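Local coordinates for protein escrt-iii (Sulfolobus solfataricus, PDB 2XVC) that probably acts in archaeal cell division as an ESCRT-III protein that is recruited to membranes through its winged-helix domain, which binds a peptide of CdvA, at residues 25-29 and 42-46. Numbering follows the deposited sequence.
Sequences FLDIE and VVKLL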
ATOM      1  N   PHE A  25       0.321   2.653   8.155  1.00 37.64           N
ATOM      2  CA  PHE A  25       0.128   1.227   8.392  1.00 37.49           C
ATOM      3  C   PHE A  25      -0.680   0.616   7.261  1.00 37.10           C
ATOM      4  O   PHE A  25      -1.614   1.239   6.734  1.00 36.85           O
ATOM      5  CB  PHE A  25      -0.568   0.996   9.741  1.00 38.08           C
ATOM      6  CG  PHE A  25      -0.835  -0.464  10.061  1.00 39.31           C
ATOM      7  CD1 PHE A  25       0.162  -1.263  10.615  1.00 40.66           C
ATOM      8  CD2 PHE A  25      -2.087  -1.026   9.820  1.00 40.51           C
ATOM      9  CE1 PHE A  25      -0.080  -2.611  10.919  1.00 40.93           C
ATOM     10  CE2 PHE A  25      -2.341  -2.372  10.119  1.00 41.26           C
ATOM     11  CZ  PHE A  25      -1.328  -3.164  10.668  1.00 40.89           C
ATOM     12  N   LEU A  26      -0.307  -0.602   6.874  1.00 36.30           N
ATOM     13  CA  LEU A  26      -1.008  -1.308   5.821  1.00 35.91           C
ATOM     14  C   LEU A  26      -0.961  -2.805   6.071  1.00 36.01           C
ATOM     15  O   LEU A  26       0.118  -3.395   6.144  1.00 35.89           O
ATOM     16  CB  LEU A  26      -0.396  -0.986   4.450  1.00 35.77           C
ATOM     17  CG  LEU A  26      -1.013  -1.686   3.238  1.00 36.02           C
ATOM     18  CD1 LEU A  26      -2.427  -1.182   2.955  1.00 36.99           C
ATOM     19  CD2 LEU A  26      -0.128  -1.516   2.014  1.00 36.06           C
ATOM     20  N   ASP A  27      -2.143  -3.400   6.200  1.00 35.91           N
ATOM     21  CA  ASP A  27      -2.293  -4.841   6.315  1.00 36.20           C
ATOM     22  C   ASP A  27      -2.782  -5.308   4.953  1.00 36.20           C
ATOM     23  O   ASP A  27      -3.950  -5.124   4.613  1.00 36.29           O
ATOM     24  CB  ASP A  27      -3.294  -5.156   7.440  1.00 36.28           C
ATOM     25  CG  ASP A  27      -3.602  -6.643   7.579  1.00 36.95           C
ATOM     26  OD1 ASP A  27      -3.426  -7.419   6.622  1.00 36.35           O
ATOM     27  OD2 ASP A  27      -4.052  -7.034   8.675  1.00 40.14           O
ATOM     28  N   ILE A  28      -1.882  -5.885   4.159  1.00 36.33           N
ATOM     29  CA  ILE A  28      -2.207  -6.221   2.780  1.00 36.99           C
ATOM     30  C   ILE A  28      -3.394  -7.181   2.701  1.00 37.92           C
ATOM     31  O   ILE A  28      -4.283  -7.001   1.865  1.00 37.53           O
ATOM     32  CB  ILE A  28      -0.993  -6.753   1.995  1.00 36.74           C
ATOM     33  CG1 ILE A  28       0.086  -5.663   1.896  1.00 36.86           C
ATOM     34  CG2 ILE A  28      -1.414  -7.199   0.601  1.00 36.89           C
ATOM     35  CD1 ILE A  28       1.256  -6.003   0.976  1.00 36.58           C
ATOM     36  N   GLU A  29      -3.423  -8.169   3.593  1.00 39.03           N
ATOM     37  CA  GLU A  29      -4.543  -9.116   3.655  1.00 40.48           C
ATOM     38  C   GLU A  29      -5.870  -8.383   3.888  1.00 40.04           C
ATOM     39  O   GLU A  29      -6.806  -8.527   3.102  1.00 40.15           O
ATOM     40  CB  GLU A  29      -4.295 -10.171   4.746  1.00 41.11           C
ATOM     41  CG  GLU A  29      -5.253 -11.375   4.726  1.00 45.92           C
ATOM     42  CD  GLU A  29      -5.130 -12.228   3.460  1.00 50.96           C
ATOM     43  OE1 GLU A  29      -4.021 -12.316   2.880  1.00 53.96           O
ATOM     44  OE2 GLU A  29      -6.153 -12.820   3.042  1.00 53.99           O
ATOM     45  N   VAL A  42      -1.601  -4.677  -4.890  1.00 41.48           N
ATOM     46  CA  VAL A  42      -1.187  -3.848  -3.748  1.00 40.80           C
ATOM     47  C   VAL A  42       0.341  -3.823  -3.646  1.00 40.89           C
ATOM     48  O   VAL A  42       0.940  -2.763  -3.502  1.00 40.86           O
ATOM     49  CB  VAL A  42      -1.817  -4.328  -2.410  1.00 40.52           C
ATOM     50  CG1 VAL A  42      -1.309  -3.499  -1.233  1.00 39.04           C
ATOM     51  CG2 VAL A  42      -3.331  -4.251  -2.476  1.00 40.09           C
ATOM     52  N   VAL A  43       0.957  -4.998  -3.742  1.00 41.36           N
ATOM     53  CA  VAL A  43       2.417  -5.146  -3.701  1.00 41.72           C
ATOM     54  C   VAL A  43       3.074  -4.353  -4.832  1.00 42.24           C
ATOM     55  O   VAL A  43       4.031  -3.611  -4.599  1.00 42.03           O
ATOM     56  CB  VAL A  43       2.828  -6.640  -3.770  1.00 41.64           C
ATOM     57  CG1 VAL A  43       4.332  -6.805  -4.058  1.00 41.79           C
ATOM     58  CG2 VAL A  43       2.447  -7.351  -2.474  1.00 41.59           C
ATOM     59  N   LYS A  44       2.534  -4.503  -6.041  1.00 42.62           N
ATOM     60  CA  LYS A  44       2.984  -3.759  -7.214  1.00 43.76           C
ATOM     61  C   LYS A  44       2.945  -2.242  -6.976  1.00 43.64           C
ATOM     62  O   LYS A  44       3.914  -1.542  -7.280  1.00 43.67           O
ATOM     63  CB  LYS A  44       2.140  -4.159  -8.435  1.00 44.23           C
ATOM     64  CG  LYS A  44       2.468  -3.452  -9.752  1.00 46.78           C
ATOM     65  CD  LYS A  44       1.669  -4.103 -10.888  1.00 50.84           C
ATOM     66  CE  LYS A  44       1.304  -3.102 -11.976  1.00 53.18           C
ATOM     67  NZ  LYS A  44       2.433  -2.901 -12.932  1.00 56.09           N
ATOM     68  N   LEU A  45       1.841  -1.738  -6.415  1.00 43.46           N
ATOM     69  CA  LEU A  45       1.722  -0.303  -6.116  1.00 43.09           C
ATOM     70  C   LEU A  45       2.698   0.155  -5.030  1.00 42.96           C
ATOM     71  O   LEU A  45       3.253   1.253  -5.117  1.00 42.78           O
ATOM     72  CB  LEU A  45       0.284   0.076  -5.737  1.00 43.16           C
ATOM     73  CG  LEU A  45      -0.805  -0.048  -6.810  1.00 43.39           C
ATOM     74  CD1 LEU A  45      -2.183  -0.022  -6.180  1.00 43.12           C
ATOM     75  CD2 LEU A  45      -0.672   1.032  -7.887  1.00 43.83           C
ATOM     76  N   LEU A  46       2.907  -0.683  -4.015  1.00 42.86           N
ATOM     77  CA  LEU A  46       3.864  -0.375  -2.951  1.00 42.88           C
ATOM     78  C   LEU A  46       5.282  -0.285  -3.485  1.00 43.26           C
ATOM     79  O   LEU A  46       6.044   0.589  -3.073  1.00 43.02           O
ATOM     80  CB  LEU A  46       3.820  -1.420  -1.835  1.00 42.74           C
ATOM     81  CG  LEU A  46       2.695  -1.372  -0.803  1.00 42.42           C
ATOM     82  CD1 LEU A  46       2.766  -2.629   0.046  1.00 40.65           C
ATOM     83  CD2 LEU A  46       2.785  -0.121   0.064  1.00 41.03           C
TER
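Val42, on helix 39-51, sits closest to the junction where strand 25-27 gives way to helix 28-35, its CA 7.0 Å from that of Ile28. Its CG1 methyl meets CD2 of Leu26 at 4.0 Å and CG1 of Ile28 at 4.1 Å, so one branch of the valine touches both residues. Val43 points sideways and contributes at the margin, its CG2 lying 3.9 Å from CD1 of Ile28. In this winged-helix domain, buried aliphatic side chains thus join strand 25-27 and the start of helix 28-35 to helix 39-51 by purely apolar packing; Phe31 and Tyr18 also touch Leu26. Asp27, the N-cap, lies out of reach of residues 42-46 and accepts a hydrogen bond from His30 N, while residues 25-27 pair in parallel with a strand of the bound CdvA peptide. Leu45 packs on Leu15. One turn after Val42, whose O accepts the 2.9 Å hydrogen bond from N of Leu46, Leu46 places CD1 3.7 Å from CD2 of Leu26 and 3.8 Å from CD1 of Ile28.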